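Local coordinates for mannan endo-1,6-alpha-mannosidase (PDB 6RY0), which probably cleaves alpha-1,6-mannosidic linkages as a family 76 glycosyl hydrolase and is thought to take part in the transfer of GPI-anchored glycoproteins into the fungal cell wall, at residues S136-L139 against A140-K144. Sequence-based numbering, arbitrary orientation.
Sequences SAML and AAENK
Met138 and Leu139 both turn CG anti to the backbone N (chi1 -171° and -174°), while Glu142 and Asn143 each place CG beside their own backbone N, anti to the carbonyl carbon, and the two pairs meet one turn apart at the C-terminal end of helix 127-142. The Glu142 side chain crosses both apolar side chains at about a right angle, and its carboxylate oxygens do the touching: OE2 rests 3.5 Å from Met138 CG, and OE1 comes 3.7 Å from Leu139 CD1. The bent methionine brings CE to 4.3 Å from Ala141 CB. On Leu139, Asn143 ND2 packs 3.6 Å from CD1 and donates to Asp88 OD1 of helix 76-93. Backbone hydrogen bonds hold this spacing, Glu142 N to Met138 O at 2.9 Å and Asn143 N to Leu139 O at 2.8 Å. A Schellman motif ends the helix, with Lys144 at positive phi and its N 3.2 Å from Ala141 O. An alanine in place of Glu142 would probably leave Arg208 without its salt-bridge mate and open a gap beside Met138 CG. The buried carboxylate thus lies against hydrocarbon and pairs its charge with Arg208, tying the helix end to helix 196-213, as the Asn143 amide ties it to helix 76-93.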
ATOM      1  N   SER A 136      -0.754   6.377   2.638  1.00  6.24           N
ATOM      2  CA  SER A 136      -1.377   6.362   3.956  1.00  5.93           C
ATOM      3  C   SER A 136      -1.979   7.723   4.314  1.00  6.21           C
ATOM      4  O   SER A 136      -3.050   7.766   4.914  1.00  6.63           O
ATOM      5  CB  SER A 136      -0.362   5.919   4.994  1.00  6.98           C
ATOM      6  OG  SER A 136      -0.090   4.547   4.803  1.00  7.42           O
ATOM      7  N   ALA A 137      -1.331   8.819   3.928  1.00  6.26           N
ATOM      8  CA  ALA A 137      -1.907  10.132   4.154  1.00  6.43           C
ATOM      9  C   ALA A 137      -3.178  10.332   3.301  1.00  6.18           C
ATOM     10  O   ALA A 137      -4.183  10.869   3.778  1.00  6.61           O
ATOM     11  CB  ALA A 137      -0.882  11.222   3.841  1.00  6.88           C
ATOM     12  N   MET A 138      -3.129   9.886   2.046  1.00  6.02           N
ATOM     13  CA  MET A 138      -4.305   9.948   1.178  1.00  6.03           C
ATOM     14  C   MET A 138      -5.469   9.184   1.795  1.00  6.43           C
ATOM     15  O   MET A 138      -6.606   9.651   1.813  1.00  6.64           O
ATOM     16  CB  MET A 138      -3.953   9.392  -0.197  1.00  6.44           C
ATOM     17  CG  MET A 138      -4.997   9.580  -1.262  1.00  6.77           C
ATOM     18  SD  MET A 138      -5.257  11.275  -1.775  1.00  7.85           S
ATOM     19  CE  MET A 138      -6.872  11.648  -1.095  1.00  8.39           C
ATOM     20  N   LEU A 139      -5.170   7.997   2.328  1.00  6.11           N
ATOM     21  CA  LEU A 139      -6.181   7.144   2.967  1.00  6.14           C
ATOM     22  C   LEU A 139      -6.761   7.854   4.196  1.00  6.34           C
ATOM     23  O   LEU A 139      -7.962   7.785   4.439  1.00  6.84           O
ATOM     24  CB  LEU A 139      -5.530   5.813   3.380  1.00  6.35           C
ATOM     25  CG  LEU A 139      -6.514   4.789   3.914  1.00  6.79           C
ATOM     26  CD1 LEU A 139      -7.517   4.335   2.841  1.00  7.63           C
ATOM     27  CD2 LEU A 139      -5.746   3.590   4.446  1.00  8.10           C
ATOM     28  N   ALA A 140      -5.919   8.531   4.973  1.00  6.34           N
ATOM     29  CA  ALA A 140      -6.415   9.280   6.119  1.00  6.73           C
ATOM     30  C   ALA A 140      -7.404  10.354   5.683  1.00  6.91           C
ATOM     31  O   ALA A 140      -8.441  10.537   6.302  1.00  7.72           O
ATOM     32  CB  ALA A 140      -5.235   9.850   6.898  1.00  6.94           C
ATOM     33  N   ALA A 141      -7.117  11.060   4.583  1.00  6.94           N
ATOM     34  CA  ALA A 141      -8.075  12.055   4.064  1.00  7.46           C
ATOM     35  C   ALA A 141      -9.370  11.367   3.595  1.00  7.16           C
ATOM     36  O   ALA A 141     -10.478  11.806   3.910  1.00  7.92           O
ATOM     37  CB  ALA A 141      -7.451  12.885   2.947  1.00  7.50           C
ATOM     38  N   GLU A 142      -9.236  10.280   2.835  1.00  6.91           N
ATOM     39  CA  GLU A 142     -10.407   9.555   2.336  1.00  7.05           C
ATOM     40  C   GLU A 142     -11.279   8.996   3.430  1.00  7.08           C
ATOM     41  O   GLU A 142     -12.503   8.888   3.276  1.00  8.07           O
ATOM     42  CB  GLU A 142      -9.934   8.387   1.445  1.00  6.81           C
ATOM     43  CG  GLU A 142      -9.338   8.826   0.120  1.00  7.03           C
ATOM     44  CD  GLU A 142      -8.498   7.761  -0.554  1.00  6.92           C
ATOM     45  OE1 GLU A 142      -8.180   6.733   0.089  1.00  7.65           O
ATOM     46  OE2 GLU A 142      -8.111   7.970  -1.741  1.00  7.41           O
ATOM     47  N   ASN A 143     -10.661   8.594   4.519  1.00  7.12           N
ATOM     48  CA  ASN A 143     -11.371   7.933   5.614  1.00  7.74           C
ATOM     49  C   ASN A 143     -11.809   8.920   6.699  1.00  8.29           C
ATOM     50  O   ASN A 143     -12.367   8.526   7.705  1.00  8.66           O
ATOM     51  CB  ASN A 143     -10.504   6.818   6.204  1.00  7.67           C
ATOM     52  CG  ASN A 143     -10.426   5.604   5.317  1.00  8.00           C
ATOM     53  OD1 ASN A 143     -11.019   5.572   4.252  1.00  9.06           O
ATOM     54  ND2 ASN A 143      -9.658   4.585   5.745  1.00  7.77           N
ATOM     55  N   LYS A 144     -11.545  10.205   6.508  1.00  8.22           N
ATOM     56  CA  LYS A 144     -11.878  11.232   7.502  1.00  8.70           C
ATOM     57  C   LYS A 144     -11.198  10.937   8.838  1.00  8.72           C
ATOM     58  O   LYS A 144     -11.738  11.189   9.902  1.00  9.63           O
ATOM     59  CB  LYS A 144     -13.392  11.427   7.624  1.00 10.23           C
ATOM     60  CG  LYS A 144     -14.022  11.850   6.333  1.00 12.88           C
ATOM     61  CD  LYS A 144     -15.528  12.036   6.413  1.00 16.92           C
ATOM     62  CE  LYS A 144     -15.953  13.132   7.312  1.00 20.89           C
ATOM     63  NZ  LYS A 144     -17.417  13.276   7.158  1.00 23.75           N
TER